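Local coordinates for protein lasso peptide isopeptidase AtxE2 (Asticcacaulis excentricus, PDB 5TXE) that hydrolyses the isopeptide bond of the lasso peptides astexin-2 and astexin-3, opening the threaded substrates into linear peptides, at residues W493-E504 and T531-R542. The protein carries 1 engineered substitution. Residues are numbered along the deposited sequence; the frame is centred on the assembly and turned at random.
Sequences WRNRWNILHTLE and TTVHFGLINSHR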
loop_
_atom_site.group_PDB
_atom_site.type_symbol
_atom_site.label_atom_id
_atom_site.label_comp_id
_atom_site.label_asym_id
_atom_site.label_seq_id
_atom_site.Cartn_x
_atom_site.Cartn_y
_atom_site.Cartn_z
ATOM N N TRP A 493 -2.350 -23.875 7.413
ATOM C CA TRP A 493 -1.377 -22.971 6.873
ATOM C C TRP A 493 -0.948 -23.331 5.434
ATOM O O TRP A 493 0.180 -23.122 5.045
ATOM C CB TRP A 493 -0.156 -22.947 7.789
ATOM C CG TRP A 493 -0.458 -22.376 9.187
ATOM C CD1 TRP A 493 -0.667 -23.078 10.355
ATOM C CD2 TRP A 493 -0.581 -20.996 9.530
ATOM N NE1 TRP A 493 -0.873 -22.209 11.391
ATOM C CE2 TRP A 493 -0.846 -20.930 10.902
ATOM C CE3 TRP A 493 -0.465 -19.816 8.810
ATOM C CZ2 TRP A 493 -0.999 -19.737 11.555
ATOM C CZ3 TRP A 493 -0.630 -18.619 9.465
ATOM C CH2 TRP A 493 -0.881 -18.593 10.820
ATOM N N ARG A 494 -1.872 -23.833 4.637
ATOM C CA ARG A 494 -1.533 -24.317 3.292
ATOM C C ARG A 494 -0.908 -23.212 2.456
ATOM O O ARG A 494 0.141 -23.408 1.894
ATOM C CB ARG A 494 -2.775 -24.951 2.588
ATOM C CG ARG A 494 -3.085 -26.398 3.052
ATOM C CD ARG A 494 -4.477 -26.966 2.617
ATOM N NE ARG A 494 -4.505 -27.098 1.147
ATOM C CZ ARG A 494 -5.203 -27.995 0.443
ATOM N NH1 ARG A 494 -5.978 -28.902 1.025
ATOM N NH2 ARG A 494 -5.108 -27.985 -0.878
ATOM N N ASN A 495 -1.504 -22.010 2.425
ATOM C CA ASN A 495 -0.905 -20.963 1.624
ATOM C C ASN A 495 0.426 -20.442 2.179
ATOM O O ASN A 495 1.297 -20.046 1.414
ATOM C CB ASN A 495 -1.863 -19.793 1.370
ATOM C CG ASN A 495 -1.372 -18.898 0.219
ATOM O OD1 ASN A 495 -0.935 -19.399 -0.820
ATOM N ND2 ASN A 495 -1.417 -17.602 0.414
ATOM N N ARG A 496 0.602 -20.456 3.490
ATOM C CA ARG A 496 1.835 -20.005 4.013
ATOM C C ARG A 496 2.926 -20.908 3.585
ATOM O O ARG A 496 4.055 -20.447 3.322
ATOM C CB ARG A 496 1.805 -19.999 5.540
ATOM C CG ARG A 496 2.469 -18.804 6.133
ATOM C CD ARG A 496 1.440 -17.720 5.943
ATOM N NE ARG A 496 1.981 -16.539 5.457
ATOM C CZ ARG A 496 1.269 -15.461 5.201
ATOM N NH1 ARG A 496 -0.027 -15.439 5.401
ATOM N NH2 ARG A 496 1.890 -14.386 4.780
ATOM N N TRP A 497 2.645 -22.225 3.544
ATOM C CA TRP A 497 3.651 -23.166 2.965
ATOM C C TRP A 497 3.943 -22.896 1.486
ATOM O O TRP A 497 5.062 -23.007 1.035
ATOM C CB TRP A 497 3.198 -24.601 3.104
ATOM C CG TRP A 497 3.431 -25.189 4.424
ATOM C CD1 TRP A 497 2.480 -25.558 5.383
ATOM C CD2 TRP A 497 4.691 -25.569 4.935
ATOM N NE1 TRP A 497 3.122 -26.131 6.456
ATOM C CE2 TRP A 497 4.476 -26.145 6.200
ATOM C CE3 TRP A 497 5.992 -25.468 4.445
ATOM C CZ2 TRP A 497 5.507 -26.602 6.972
ATOM C CZ3 TRP A 497 7.015 -25.936 5.216
ATOM C CH2 TRP A 497 6.776 -26.494 6.465
ATOM N N ASN A 498 2.923 -22.577 0.710
ATOM C CA ASN A 498 3.154 -22.244 -0.718
ATOM C C ASN A 498 4.065 -21.024 -0.840
ATOM O O ASN A 498 4.957 -20.938 -1.732
ATOM C CB ASN A 498 1.812 -21.939 -1.395
ATOM C CG ASN A 498 1.962 -21.423 -2.850
ATOM O OD1 ASN A 498 2.685 -22.004 -3.681
ATOM N ND2 ASN A 498 1.252 -20.320 -3.156
ATOM N N ILE A 499 3.828 -20.041 0.029
ATOM C CA ILE A 499 4.728 -18.889 0.055
ATOM C C ILE A 499 6.157 -19.264 0.427
ATOM O O ILE A 499 7.130 -18.861 -0.227
ATOM C CB ILE A 499 4.163 -17.766 0.951
ATOM C CG1 ILE A 499 2.930 -17.204 0.271
ATOM C CG2 ILE A 499 5.201 -16.649 1.115
ATOM C CD1 ILE A 499 2.004 -16.482 1.203
ATOM N N LEU A 500 6.299 -20.017 1.493
ATOM C CA LEU A 500 7.647 -20.357 1.953
ATOM C C LEU A 500 8.382 -21.207 0.907
ATOM O O LEU A 500 9.580 -20.990 0.626
ATOM C CB LEU A 500 7.580 -21.101 3.246
ATOM C CG LEU A 500 8.907 -21.596 3.789
ATOM C CD1 LEU A 500 9.857 -20.481 4.086
ATOM C CD2 LEU A 500 8.680 -22.374 5.050
ATOM N N HIS A 501 7.658 -22.154 0.314
ATOM C CA HIS A 501 8.266 -23.002 -0.720
ATOM C C HIS A 501 8.637 -22.190 -1.909
ATOM O O HIS A 501 9.655 -22.456 -2.543
ATOM C CB HIS A 501 7.313 -24.095 -1.154
ATOM C CG HIS A 501 7.120 -25.205 -0.164
ATOM N ND1 HIS A 501 8.137 -25.725 0.610
ATOM C CD2 HIS A 501 6.022 -25.932 0.128
ATOM C CE1 HIS A 501 7.671 -26.713 1.349
ATOM N NE2 HIS A 501 6.388 -26.855 1.080
ATOM N N THR A 502 7.867 -21.155 -2.217
ATOM C CA THR A 502 8.242 -20.274 -3.338
ATOM C C THR A 502 9.504 -19.522 -3.048
ATOM O O THR A 502 10.345 -19.381 -3.905
ATOM C CB THR A 502 7.127 -19.276 -3.684
ATOM O OG1 THR A 502 5.935 -19.989 -3.963
ATOM C CG2 THR A 502 7.477 -18.422 -4.885
ATOM N N LEU A 503 9.664 -19.046 -1.827
ATOM C CA LEU A 503 10.921 -18.389 -1.480
ATOM C C LEU A 503 12.111 -19.346 -1.572
ATOM O O LEU A 503 13.180 -18.957 -2.026
ATOM C CB LEU A 503 10.863 -17.822 -0.059
ATOM C CG LEU A 503 9.990 -16.584 0.098
ATOM C CD1 LEU A 503 9.857 -16.265 1.547
ATOM C CD2 LEU A 503 10.583 -15.396 -0.658
ATOM N N GLU A 504 11.925 -20.562 -1.089
ATOM C CA GLU A 504 12.941 -21.593 -1.186
ATOM C C GLU A 504 13.268 -21.910 -2.676
ATOM O O GLU A 504 14.430 -22.020 -3.018
ATOM C CB GLU A 504 12.543 -22.828 -0.410
ATOM C CG GLU A 504 12.541 -22.616 1.115
ATOM C CD GLU A 504 11.959 -23.791 1.905
ATOM O OE1 GLU A 504 11.409 -24.743 1.282
ATOM O OE2 GLU A 504 12.066 -23.792 3.161
ATOM N N THR A 531 4.059 -12.176 8.815
ATOM C CA THR A 531 3.539 -13.526 9.093
ATOM C C THR A 531 4.479 -14.561 8.441
ATOM O O THR A 531 4.797 -15.617 9.005
ATOM C CB THR A 531 2.125 -13.641 8.537
ATOM O OG1 THR A 531 1.325 -12.536 8.996
ATOM C CG2 THR A 531 1.440 -14.923 8.929
ATOM N N THR A 532 4.940 -14.244 7.242
ATOM C CA THR A 532 5.816 -15.143 6.516
ATOM C C THR A 532 7.127 -15.241 7.242
ATOM O O THR A 532 7.706 -16.277 7.301
ATOM C CB THR A 532 5.994 -14.664 5.046
ATOM O OG1 THR A 532 4.785 -14.896 4.335
ATOM C CG2 THR A 532 7.124 -15.350 4.349
ATOM N N VAL A 533 7.608 -14.154 7.796
ATOM C CA VAL A 533 8.824 -14.241 8.562
ATOM C C VAL A 533 8.678 -15.160 9.737
ATOM O O VAL A 533 9.580 -15.936 10.022
ATOM C CB VAL A 533 9.249 -12.911 9.122
ATOM C CG1 VAL A 533 10.450 -13.071 10.033
ATOM C CG2 VAL A 533 9.600 -11.964 7.974
ATOM N N HIS A 534 7.556 -15.078 10.430
ATOM C CA HIS A 534 7.399 -15.846 11.680
ATOM C C HIS A 534 7.322 -17.315 11.308
ATOM O O HIS A 534 7.993 -18.150 11.894
ATOM C CB HIS A 534 6.162 -15.413 12.513
ATOM C CG HIS A 534 6.106 -13.942 12.794
ATOM N ND1 HIS A 534 4.919 -13.235 12.848
ATOM C CD2 HIS A 534 7.097 -13.032 12.945
ATOM C CE1 HIS A 534 5.194 -11.967 13.068
ATOM N NE2 HIS A 534 6.506 -11.819 13.118
ATOM N N PHE A 535 6.485 -17.584 10.333
ATOM C CA PHE A 535 6.341 -18.954 9.767
ATOM C C PHE A 535 7.659 -19.498 9.261
ATOM O O PHE A 535 8.007 -20.645 9.489
ATOM C CB PHE A 535 5.316 -18.945 8.608
ATOM C CG PHE A 535 4.855 -20.308 8.189
ATOM C CD1 PHE A 535 3.848 -20.944 8.884
ATOM C CD2 PHE A 535 5.502 -20.991 7.170
ATOM C CE1 PHE A 535 3.422 -22.205 8.519
ATOM C CE2 PHE A 535 5.073 -22.246 6.760
ATOM C CZ PHE A 535 4.031 -22.855 7.447
ATOM N N GLY A 536 8.404 -18.658 8.584
ATOM C CA GLY A 536 9.653 -19.071 7.967
ATOM C C GLY A 536 10.716 -19.440 8.947
ATOM O O GLY A 536 11.531 -20.368 8.682
ATOM N N LEU A 537 10.772 -18.729 10.069
ATOM C CA LEU A 537 11.872 -18.960 11.023
ATOM C C LEU A 537 11.591 -20.225 11.818
ATOM O O LEU A 537 12.461 -20.816 12.379
ATOM C CB LEU A 537 12.042 -17.793 11.972
ATOM C CG LEU A 537 12.450 -16.484 11.355
ATOM C CD1 LEU A 537 12.748 -15.455 12.431
ATOM C CD2 LEU A 537 13.643 -16.625 10.460
ATOM N N ILE A 538 10.342 -20.619 11.882
ATOM C CA ILE A 538 9.985 -21.807 12.630
ATOM C C ILE A 538 10.003 -23.041 11.755
ATOM O O ILE A 538 10.348 -24.099 12.224
ATOM C CB ILE A 538 8.597 -21.649 13.259
ATOM C CG1 ILE A 538 8.706 -20.675 14.451
ATOM C CG2 ILE A 538 7.997 -22.977 13.728
ATOM C CD1 ILE A 538 7.375 -20.083 14.787
ATOM N N ASN A 539 9.585 -22.917 10.506
ATOM C CA ASN A 539 9.381 -24.080 9.658
ATOM C C ASN A 539 10.468 -24.270 8.583
ATOM O O ASN A 539 10.284 -25.020 7.634
ATOM C CB ASN A 539 7.982 -23.971 9.040
ATOM C CG ASN A 539 6.881 -24.014 10.075
ATOM O OD1 ASN A 539 6.579 -25.051 10.582
ATOM N ND2 ASN A 539 6.309 -22.867 10.413
ATOM N N SER A 540 11.595 -23.569 8.727
ATOM C CA SER A 540 12.763 -23.812 7.931
ATOM C C SER A 540 13.990 -23.357 8.691
ATOM O O SER A 540 13.911 -22.638 9.672
ATOM C CB SER A 540 12.655 -23.057 6.633
ATOM O OG SER A 540 13.298 -21.808 6.676
ATOM N N HIS A 541 15.144 -23.784 8.241
ATOM C CA HIS A 541 16.428 -23.270 8.695
ATOM C C HIS A 541 17.164 -22.669 7.544
ATOM O O HIS A 541 18.377 -22.669 7.469
ATOM C CB HIS A 541 17.241 -24.413 9.320
ATOM C CG HIS A 541 16.678 -24.914 10.607
ATOM N ND1 HIS A 541 15.684 -25.875 10.665
ATOM C CD2 HIS A 541 16.990 -24.621 11.892
ATOM C CE1 HIS A 541 15.389 -26.128 11.929
ATOM N NE2 HIS A 541 16.160 -25.372 12.693
ATOM N N ARG A 542 16.428 -22.087 6.623
ATOM C CA ARG A 542 17.053 -21.443 5.474
ATOM C C ARG A 542 17.491 -20.029 5.697
ATOM O O ARG A 542 18.146 -19.478 4.816
ATOM C CB ARG A 542 16.067 -21.438 4.349
ATOM C CG ARG A 542 15.616 -22.837 3.999
ATOM C CD ARG A 542 16.641 -23.583 3.180
ATOM N NE ARG A 542 15.894 -24.554 2.384
ATOM C CZ ARG A 542 15.909 -24.590 1.064
ATOM N NH1 ARG A 542 16.692 -23.766 0.360
ATOM N NH2 ARG A 542 15.146 -25.467 0.448
#
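F535 reaches from helix 531-539 into a notch formed by W493, R496, W497 and L500. Its CG lies anti to the backbone N (chi1 -166°), which carries the ring across to the other helix. One face of the ring receives the aliphatic part of R496 in a CH-pi contact, with R496 CG 3.8 Å from the F535 ring centroid. N539 ND2 sits over the opposite face; that amide is held by the backbone O atoms of F535 and A588. The far rim of F535 points into the face of W497, an edge-to-face pair with planes at 88° and F535 CZ 3.5 Å from W497 CE2. W493, at the N-cap position, completes the aromatic cluster obliquely: W493 CB is 3.7 Å from F535 CE1, while the indole stacks on F585.

Beyond the phenyl ring, the R496 chain bends at chi2 and chi3 and lays its guanidinium flat over T531 CG2. R496 NH2 gives T532 OG1 a nearly straight hydrogen bond of 3.0 Å, in the guanidinium plane; NE adds a weak one. The same NH2 pairs with D528, next to A527, the engineered alanine at the nucleophile position.

Both segments belong to the alpha/beta-hydrolase domain and pack on the same side of its central sheet, the axes of 494-504 and 531-539 crossing at -75°. Helix 528-539 follows the nucleophile elbow, and helix 494-512 also lies against strand 463-467 through I499 and L503. Where they come close, L500 CD1 meets the bare CA of G536 at 4.1 Å. In the 540-542 loop, the R542 guanidinium lies face-on over E504 CB and CG, leaving only a long charge pairing, OE1 of E504 to NH2 of R542 at 3.9 Å; D508 takes R542 NH1. An ST turn, S540 OG accepting from R542 N, shapes that loop.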